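BauA (Acinetobacter baumannii, PDB 6HCP) probably imports ferric preacinetobactin, an iron-loaded siderophore, across the outer membrane as a TonB-dependent receptor. Local coordinates at residues S282-K288 with T312-N318; G95-G99 with V217-K222. All coordinates share one frame; numbering follows the deposited sequence.

Both contacts belong to the plug-and-barrel architecture of TonB-dependent receptors, and their centres lie about 17 Å apart, with nearest atoms about 5 Å from each other. Contact 2 comes first along the chain: a loop of the plug, 95-99, meets 217-222, where a turn leads into strand 221-234. Contact 1 follows, pairing strands 282-297 and 302-318 as a hairpin of the barrel wall. Strand 238-252 connects them, since it pairs with 221-234 on one side and with 282-297 on the other. Contact 1 is wall pairing whose inner face also meets the plug; contact 2 joins plug and wall directly, in the arrangement of a plug folded inside a barrel seen throughout this family.

Contact 1 of 2, residues S282-K288 with T312-N318; sequences SVETKDK and TTEYKYN. With EDO (1,2-ethanediol), chain D; EDO (1,2-ethanediol), chain Z; EDO (1,2-ethanediol), chain J.
Ser282-Lys288 and Thr312-Asn318 run antiparallel, joined by eight backbone hydrogen bonds in four reciprocal pairs, from Ser282 N to Asn318 O (2.8 Å) at one end to Thr312 N to Lys288 O (2.8 Å) at the other. Between these rungs, the non-hydrogen-bonded pairs bring CA-H groups against carbonyls, as Val283 CA does with Lys316 O (3.3 Å).

On the face of Val283, Thr285 and Asp287, branched and aromatic residues suit the close, buried spacing. Val283 CG2, anti to the backbone N, reaches Tyr315 CE1 at 3.4 Å; Thr285 OG1, less surely placed, lies at the ring's edge, near its plane. Thr285 and Thr313 meet through their CG2 methyls. Thr313 OG1 donates to Asp287 OD1 (2.7 Å), nearly along the carboxylate's C-O axis; the same oxygen accepts from Phe127 N of the plug, while Lys345 bonds Thr313 OG1.

Glu284, Lys286, Lys288, Glu314 and Lys316 fill most of the other face. Glu284 and Lys316 lie alongside each other, but OE1 and NZ stay 4.8 Å apart. One water lies within hydrogen-bonding distance of Glu284 OE1 and Glu314 O; another joins Glu314 OE1 to Lys286 NZ, the latter weakly. Ser282 OG and Tyr315 OH each hydrogen-bond an ethanediol, probably from the crystallisation liquor.

The chemistry is therefore two-sided: a buried Asp287-Thr313 pair matched by plug and barrel partners, and opposite charges close enough to attract, probably weakly, without forming a salt bridge.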
ATOM      1  N   SER A 282      -8.398 -28.365   5.609  1.00 26.24           N
ATOM      2  CA  SER A 282      -7.694 -28.048   6.827  1.00 25.20           C
ATOM      3  C   SER A 282      -6.625 -29.099   7.124  1.00 26.67           C
ATOM      4  O   SER A 282      -6.711 -30.275   6.698  1.00 25.91           O
ATOM      5  CB  SER A 282      -8.621 -27.867   7.995  1.00 32.35           C
ATOM      6  OG  SER A 282      -9.277 -29.067   8.298  1.00 32.98           O
ATOM      7  N   VAL A 283      -5.640 -28.654   7.893  1.00 25.31           N
ATOM      8  CA  VAL A 283      -4.589 -29.508   8.383  1.00 26.43           C
ATOM      9  C   VAL A 283      -4.434 -29.208   9.865  1.00 25.97           C
ATOM     10  O   VAL A 283      -4.528 -28.044  10.301  1.00 28.43           O
ATOM     11  CB  VAL A 283      -3.262 -29.291   7.624  1.00 26.21           C
ATOM     12  CG1 VAL A 283      -2.678 -27.912   7.900  1.00 26.93           C
ATOM     13  CG2 VAL A 283      -2.241 -30.384   7.973  1.00 25.51           C
ATOM     14  N   GLU A 284      -4.123 -30.248  10.634  1.00 23.52           N
ATOM     15  CA  GLU A 284      -3.828 -30.073  12.055  1.00 27.46           C
ATOM     16  C   GLU A 284      -2.710 -31.034  12.436  1.00 30.59           C
ATOM     17  O   GLU A 284      -2.802 -32.223  12.096  1.00 30.87           O
ATOM     18  CB  GLU A 284      -5.071 -30.365  12.897  1.00 35.84           C
ATOM     19  CG  GLU A 284      -4.796 -30.389  14.381  1.00 41.37           C
ATOM     20  CD  GLU A 284      -5.956 -30.948  15.197  1.00 60.70           C
ATOM     21  OE1 GLU A 284      -6.205 -32.188  15.148  1.00 54.89           O
ATOM     22  OE2 GLU A 284      -6.645 -30.138  15.831  1.00 60.83           O
ATOM     23  N   THR A 285      -1.687 -30.513  13.121  1.00 28.67           N
ATOM     24  CA  THR A 285      -0.625 -31.352  13.678  1.00 31.27           C
ATOM     25  C   THR A 285      -0.505 -31.060  15.170  1.00 30.80           C
ATOM     26  O   THR A 285      -0.398 -29.910  15.585  1.00 32.99           O
ATOM     27  CB  THR A 285       0.711 -31.155  12.955  1.00 34.15           C
ATOM     28  OG1 THR A 285       0.498 -31.252  11.547  1.00 38.09           O
ATOM     29  CG2 THR A 285       1.744 -32.197  13.322  1.00 38.14           C
ATOM     30  N   LYS A 286      -0.552 -32.129  15.969  1.00 29.25           N
ATOM     31  CA  LYS A 286      -0.249 -32.053  17.377  1.00 29.32           C
ATOM     32  C   LYS A 286       1.081 -32.765  17.619  1.00 28.82           C
ATOM     33  O   LYS A 286       1.227 -33.911  17.229  1.00 30.58           O
ATOM     34  CB  LYS A 286      -1.355 -32.729  18.195  1.00 31.92           C
ATOM     35  CG  LYS A 286      -2.721 -32.052  18.156  1.00 39.99           C
ATOM     36  CD  LYS A 286      -3.764 -32.780  18.999  1.00 48.21           C
ATOM     37  CE  LYS A 286      -5.146 -32.172  18.875  1.00 59.12           C
ATOM     38  NZ  LYS A 286      -6.193 -33.049  19.451  1.00 65.10           N
ATOM     39  N   ASP A 287       2.009 -32.075  18.271  1.00 26.70           N
ATOM     40  CA  ASP A 287       3.309 -32.593  18.594  1.00 30.78           C
ATOM     41  C   ASP A 287       3.531 -32.441  20.096  1.00 30.39           C
ATOM     42  O   ASP A 287       3.270 -31.386  20.670  1.00 28.86           O
ATOM     43  CB  ASP A 287       4.415 -31.861  17.843  1.00 29.43           C
ATOM     44  CG  ASP A 287       4.406 -32.144  16.349  1.00 35.32           C
ATOM     45  OD1 ASP A 287       4.967 -33.191  15.938  1.00 31.09           O
ATOM     46  OD2 ASP A 287       3.790 -31.347  15.611  1.00 33.43           O
ATOM     47  N   LYS A 288       4.039 -33.507  20.716  1.00 26.93           N
ATOM     48  CA  LYS A 288       4.426 -33.479  22.125  1.00 29.73           C
ATOM     49  C   LYS A 288       5.799 -34.128  22.239  1.00 27.16           C
ATOM     50  O   LYS A 288       6.030 -35.172  21.620  1.00 31.35           O
ATOM     51  CB  LYS A 288       3.416 -34.247  22.982  1.00 35.97           C
ATOM     52  CG  LYS A 288       1.979 -33.758  22.885  1.00 50.58           C
ATOM     53  CD  LYS A 288       0.996 -34.524  23.761  1.00 60.53           C
ATOM     54  CE  LYS A 288      -0.437 -34.141  23.453  1.00 67.29           C
ATOM     55  NZ  LYS A 288      -1.391 -34.803  24.370  1.00 78.73           N
ATOM     56  N   THR A 312       5.591 -37.549  20.165  1.00 25.89           N
ATOM     57  CA  THR A 312       4.488 -38.065  19.414  1.00 25.55           C
ATOM     58  C   THR A 312       3.986 -36.964  18.480  1.00 27.70           C
ATOM     59  O   THR A 312       3.937 -35.808  18.859  1.00 29.60           O
ATOM     60  CB  THR A 312       3.350 -38.543  20.327  1.00 33.37           C
ATOM     61  OG1 THR A 312       2.924 -37.383  21.040  1.00 39.21           O
ATOM     62  CG2 THR A 312       3.770 -39.637  21.289  1.00 31.67           C
ATOM     63  N   THR A 313       3.543 -37.389  17.308  1.00 24.59           N
ATOM     64  CA  THR A 313       2.931 -36.548  16.307  1.00 29.14           C
ATOM     65  C   THR A 313       1.585 -37.154  15.931  1.00 27.38           C
ATOM     66  O   THR A 313       1.501 -38.340  15.657  1.00 28.07           O
ATOM     67  CB  THR A 313       3.810 -36.451  15.057  1.00 25.71           C
ATOM     68  OG1 THR A 313       5.041 -35.840  15.440  1.00 29.50           O
ATOM     69  CG2 THR A 313       3.126 -35.714  13.924  1.00 27.46           C
ATOM     70  N   GLU A 314       0.552 -36.310  15.862  1.00 25.78           N
ATOM     71  CA  GLU A 314      -0.724 -36.689  15.290  1.00 26.45           C
ATOM     72  C   GLU A 314      -1.067 -35.685  14.195  1.00 27.25           C
ATOM     73  O   GLU A 314      -1.221 -34.502  14.495  1.00 27.86           O
ATOM     74  CB  GLU A 314      -1.817 -36.697  16.368  1.00 30.56           C
ATOM     75  CG  GLU A 314      -1.565 -37.694  17.492  1.00 35.85           C
ATOM     76  CD  GLU A 314      -2.594 -37.635  18.616  1.00 44.26           C
ATOM     77  OE1 GLU A 314      -3.548 -36.857  18.497  1.00 46.68           O
ATOM     78  OE2 GLU A 314      -2.487 -38.442  19.543  1.00 60.59           O
ATOM     79  N   TYR A 315      -1.098 -36.170  12.950  1.00 29.83           N
ATOM     80  CA  TYR A 315      -1.321 -35.377  11.763  1.00 25.68           C
ATOM     81  C   TYR A 315      -2.670 -35.741  11.168  1.00 25.75           C
ATOM     82  O   TYR A 315      -2.943 -36.914  10.947  1.00 26.44           O
ATOM     83  CB  TYR A 315      -0.227 -35.618  10.728  1.00 27.63           C
ATOM     84  CG  TYR A 315      -0.391 -34.867   9.433  1.00 25.79           C
ATOM     85  CD1 TYR A 315       0.076 -33.566   9.282  1.00 26.27           C
ATOM     86  CD2 TYR A 315      -0.918 -35.487   8.318  1.00 25.13           C
ATOM     87  CE1 TYR A 315      -0.031 -32.900   8.069  1.00 25.13           C
ATOM     88  CE2 TYR A 315      -1.028 -34.835   7.098  1.00 26.78           C
ATOM     89  CZ  TYR A 315      -0.605 -33.525   6.978  1.00 25.63           C
ATOM     90  OH  TYR A 315      -0.700 -32.899   5.767  1.00 25.93           O
ATOM     91  N   LYS A 316      -3.409 -34.715  10.734  1.00 27.31           N
ATOM     92  CA  LYS A 316      -4.668 -34.900  10.038  1.00 28.03           C
ATOM     93  C   LYS A 316      -4.809 -33.858   8.925  1.00 26.97           C
ATOM     94  O   LYS A 316      -4.519 -32.689   9.128  1.00 26.40           O
ATOM     95  CB  LYS A 316      -5.834 -34.747  11.024  1.00 28.85           C
ATOM     96  CG  LYS A 316      -5.908 -35.805  12.121  1.00 28.81           C
ATOM     97  CD  LYS A 316      -7.057 -35.514  13.090  1.00 34.58           C
ATOM     98  CE  LYS A 316      -7.358 -36.660  14.029  1.00 43.77           C
ATOM     99  NZ  LYS A 316      -6.164 -36.992  14.827  1.00 43.52           N
ATOM    100  N   TYR A 317      -5.271 -34.309   7.760  1.00 26.64           N
ATOM    101  CA  TYR A 317      -5.422 -33.462   6.587  1.00 26.68           C
ATOM    102  C   TYR A 317      -6.703 -33.857   5.862  1.00 29.71           C
ATOM    103  O   TYR A 317      -6.889 -35.005   5.491  1.00 27.73           O
ATOM    104  CB  TYR A 317      -4.222 -33.588   5.639  1.00 26.40           C
ATOM    105  CG  TYR A 317      -4.343 -32.763   4.386  1.00 26.40           C
ATOM    106  CD1 TYR A 317      -5.083 -33.206   3.308  1.00 28.47           C
ATOM    107  CD2 TYR A 317      -3.616 -31.597   4.229  1.00 26.10           C
ATOM    108  CE1 TYR A 317      -5.166 -32.474   2.134  1.00 27.20           C
ATOM    109  CE2 TYR A 317      -3.715 -30.836   3.077  1.00 24.24           C
ATOM    110  CZ  TYR A 317      -4.508 -31.259   2.031  1.00 24.05           C
ATOM    111  OH  TYR A 317      -4.577 -30.543   0.859  1.00 25.64           O
ATOM    112  N   ASN A 318      -7.540 -32.854   5.591  1.00 24.91           N
ATOM    113  CA  ASN A 318      -8.772 -33.025   4.821  1.00 25.27           C
ATOM    114  C   ASN A 318      -8.833 -31.898   3.788  1.00 27.05           C
ATOM    115  O   ASN A 318      -8.904 -30.741   4.163  1.00 29.88           O
ATOM    116  CB  ASN A 318      -9.978 -32.946   5.756  1.00 27.97           C
ATOM    117  CG  ASN A 318     -11.311 -33.244   5.105  1.00 29.34           C
ATOM    118  OD1 ASN A 318     -11.369 -33.904   4.073  1.00 30.54           O
ATOM    119  ND2 ASN A 318     -12.373 -32.995   5.851  1.00 32.64           N
TER
HETATM  120  C1  EDO D 801      -7.727 -31.642  10.088  1.00 35.11           C
HETATM  121  O1  EDO D 801      -8.220 -30.341  10.381  1.00 38.25           O
HETATM  122  C2  EDO D 801      -8.667 -32.423   9.213  1.00 38.75           C
HETATM  123  O2  EDO D 801      -9.910 -32.615   9.903  1.00 46.66           O
HETATM  124  C1  EDO Z 823       0.715 -29.086   9.791  1.00 32.69           C
HETATM  125  O1  EDO Z 823      -0.376 -28.647  10.632  1.00 49.30           O
HETATM  126  C2  EDO Z 823       1.993 -28.430  10.225  1.00 44.80           C
HETATM  127  O2  EDO Z 823       2.428 -28.993  11.477  1.00 55.23           O
HETATM  128  C1  EDO J 807       1.898 -35.699   3.807  1.00 47.72           C
HETATM  129  O1  EDO J 807       2.360 -36.719   2.919  1.00 50.00           O
HETATM  130  C2  EDO J 807       1.213 -34.634   2.968  1.00 44.60           C
HETATM  131  O2  EDO J 807      -0.150 -34.441   3.369  1.00 59.11           O
HETATM  132  O   HOH W   1      -4.102 -33.895  14.723  1.00 40.33           O
HETATM  133  O   HOH W   2       0.993 -35.711  19.629  1.00 36.54           O
HETATM  134  O   HOH W   3      -5.360 -36.080  20.541  1.00 66.30           O

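Contact 2 of 2, residues G95-G99 with V217-K222; sequences GASGG and VNDQSK
Ser97 turns its OG anti to the backbone N (chi1 169°), which aims the hydroxyl at two side chains from 217-222. Gln220 is extended, with CG also anti to its N (chi1 -173°), and delivers its amide to Ser97; Lys222 arrives as a straight chain with its ammonium group at the end.

The hydroxyl is held from two directions. Ser97 OG donates to Gln220 OE1 at 2.7 Å, in the plane of the amide carbonyl, and accepts from Lys222 NZ at 2.9 Å. A serine suits this place because one small group can give and take a hydrogen bond at once. The other end of the same amide returns to the backbone: Gln220 NE2 donates to Ser97 O (3.1 Å), approaching from above the carbonyl plane. Glutamine thus clasps a single residue by its side chain and its carbonyl, which fixes the amide's rotation. NE2 also bonds Gly253 O.

Val217 CG2 adds an apolar touch, 3.7 Å from Ser97 CB. Gly98 suits its place because the Gln220 amide packs against its CA, with NE2 at 3.7 Å, and because its positive phi is easily taken by glycine. One water accepts from both Gly98 N (2.9 Å) and Lys222 NZ.

Val217-Gln220 form a type II beta turn, closed by Gln220 N to Val217 O, just before strand 221-234. The plug loop between strands 91-92 and 105-106 is thereby held against the barrel beside strand 238-252, whose Val251 touches Gln220.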
ATOM      1  N   GLY A  95       8.038 -20.208  -0.044  1.00 23.35           N
ATOM      2  CA  GLY A  95       7.486 -18.998   0.596  1.00 24.02           C
ATOM      3  C   GLY A  95       5.963 -18.924   0.622  1.00 27.29           C
ATOM      4  O   GLY A  95       5.413 -17.862   0.901  1.00 27.30           O
ATOM      5  N   ALA A  96       5.272 -20.058   0.472  1.00 24.50           N
ATOM      6  CA  ALA A  96       3.819 -20.088   0.557  1.00 25.34           C
ATOM      7  C   ALA A  96       3.385 -19.843   2.003  1.00 26.27           C
ATOM      8  O   ALA A  96       4.118 -20.134   2.968  1.00 25.38           O
ATOM      9  CB  ALA A  96       3.274 -21.403   0.043  1.00 28.58           C
ATOM     10  N   SER A  97       2.175 -19.297   2.138  1.00 25.68           N
ATOM     11  CA  SER A  97       1.531 -19.129   3.423  1.00 25.51           C
ATOM     12  C   SER A  97       0.583 -20.303   3.696  1.00 21.06           C
ATOM     13  O   SER A  97      -0.247 -20.646   2.860  1.00 25.10           O
ATOM     14  CB  SER A  97       0.764 -17.800   3.471  1.00 26.87           C
ATOM     15  OG  SER A  97      -0.069 -17.758   4.623  1.00 27.14           O
ATOM     16  N   GLY A  98       0.652 -20.859   4.908  1.00 23.60           N
ATOM     17  CA  GLY A  98      -0.327 -21.819   5.374  1.00 25.75           C
ATOM     18  C   GLY A  98      -0.268 -23.137   4.618  1.00 24.13           C
ATOM     19  O   GLY A  98      -1.281 -23.793   4.432  1.00 24.17           O
ATOM     20  N   GLY A  99       0.948 -23.583   4.290  1.00 24.32           N
ATOM     21  CA  GLY A  99       1.155 -24.930   3.798  1.00 23.96           C
ATOM     22  C   GLY A  99       0.970 -25.948   4.913  1.00 26.38           C
ATOM     23  O   GLY A  99       0.878 -25.595   6.101  1.00 25.89           O
ATOM     24  N   VAL A 217      -3.838 -14.722   3.662  1.00 27.98           N
ATOM     25  CA  VAL A 217      -4.421 -15.332   2.492  1.00 26.37           C
ATOM     26  C   VAL A 217      -5.946 -15.341   2.642  1.00 27.95           C
ATOM     27  O   VAL A 217      -6.449 -15.649   3.725  1.00 28.06           O
ATOM     28  CB  VAL A 217      -3.839 -16.747   2.293  1.00 27.57           C
ATOM     29  CG1 VAL A 217      -4.589 -17.562   1.251  1.00 28.25           C
ATOM     30  CG2 VAL A 217      -2.361 -16.662   1.933  1.00 29.55           C
ATOM     31  N   ASN A 218      -6.669 -15.195   1.524  1.00 29.32           N
ATOM     32  CA  ASN A 218      -8.144 -15.292   1.541  1.00 30.52           C
ATOM     33  C   ASN A 218      -8.591 -16.630   2.143  1.00 36.58           C
ATOM     34  O   ASN A 218      -8.123 -17.685   1.730  1.00 30.89           O
ATOM     35  CB  ASN A 218      -8.767 -15.183   0.152  1.00 32.17           C
ATOM     36  CG  ASN A 218      -8.599 -13.820  -0.493  1.00 39.24           C
ATOM     37  OD1 ASN A 218      -8.285 -12.837   0.169  1.00 47.54           O
ATOM     38  ND2 ASN A 218      -8.798 -13.759  -1.800  1.00 39.11           N
ATOM     39  N   ASP A 219      -9.524 -16.556   3.101  1.00 30.81           N
ATOM     40  CA  ASP A 219     -10.201 -17.720   3.681  1.00 31.03           C
ATOM     41  C   ASP A 219      -9.200 -18.679   4.349  1.00 29.12           C
ATOM     42  O   ASP A 219      -9.511 -19.849   4.563  1.00 29.79           O
ATOM     43  CB  ASP A 219     -10.936 -18.535   2.622  1.00 38.60           C
ATOM     44  CG  ASP A 219     -12.151 -17.826   2.048  1.00 58.74           C
ATOM     45  OD1 ASP A 219     -12.719 -16.974   2.772  1.00 50.12           O
ATOM     46  OD2 ASP A 219     -12.434 -18.045   0.842  1.00 54.15           O
ATOM     47  N   GLN A 220      -8.043 -18.161   4.749  1.00 26.33           N
ATOM     48  CA  GLN A 220      -7.068 -18.958   5.493  1.00 27.66           C
ATOM     49  C   GLN A 220      -7.004 -18.427   6.919  1.00 27.51           C
ATOM     50  O   GLN A 220      -6.934 -17.240   7.124  1.00 32.31           O
ATOM     51  CB  GLN A 220      -5.701 -18.859   4.823  1.00 27.22           C
ATOM     52  CG  GLN A 220      -4.651 -19.783   5.417  1.00 26.97           C
ATOM     53  CD  GLN A 220      -3.371 -19.706   4.617  1.00 24.86           C
ATOM     54  OE1 GLN A 220      -2.515 -18.867   4.882  1.00 27.59           O
ATOM     55  NE2 GLN A 220      -3.264 -20.544   3.585  1.00 25.73           N
ATOM     56  N   SER A 221      -7.056 -19.335   7.892  0.50 25.36           N
ATOM     57  CA  SER A 221      -6.861 -18.982   9.274  0.50 25.84           C
ATOM     58  C   SER A 221      -5.819 -19.919   9.889  0.50 27.48           C
ATOM     59  O   SER A 221      -5.660 -21.054   9.453  0.50 29.46           O
ATOM     60  CB  SER A 221      -8.175 -19.032  10.024  0.50 32.02           C
ATOM     61  OG  SER A 221      -8.642 -20.358  10.095  0.50 29.03           O
ATOM     62  N   LYS A 222      -5.053 -19.385  10.836  1.00 28.48           N
ATOM     63  CA  LYS A 222      -3.904 -20.063  11.420  1.00 27.56           C
ATOM     64  C   LYS A 222      -4.022 -20.046  12.939  1.00 34.35           C
ATOM     65  O   LYS A 222      -4.226 -18.986  13.523  1.00 30.78           O
ATOM     66  CB  LYS A 222      -2.616 -19.353  11.014  1.00 25.35           C
ATOM     67  CG  LYS A 222      -2.294 -19.400   9.531  1.00 27.33           C
ATOM     68  CD  LYS A 222      -1.082 -18.583   9.224  1.00 33.74           C
ATOM     69  CE  LYS A 222      -0.603 -18.707   7.802  1.00 31.66           C
ATOM     70  NZ  LYS A 222       0.456 -17.709   7.518  1.00 31.19           N
TER
HETATM   71  O   HOH W   4       2.528 -20.021   6.984  1.00 34.38           O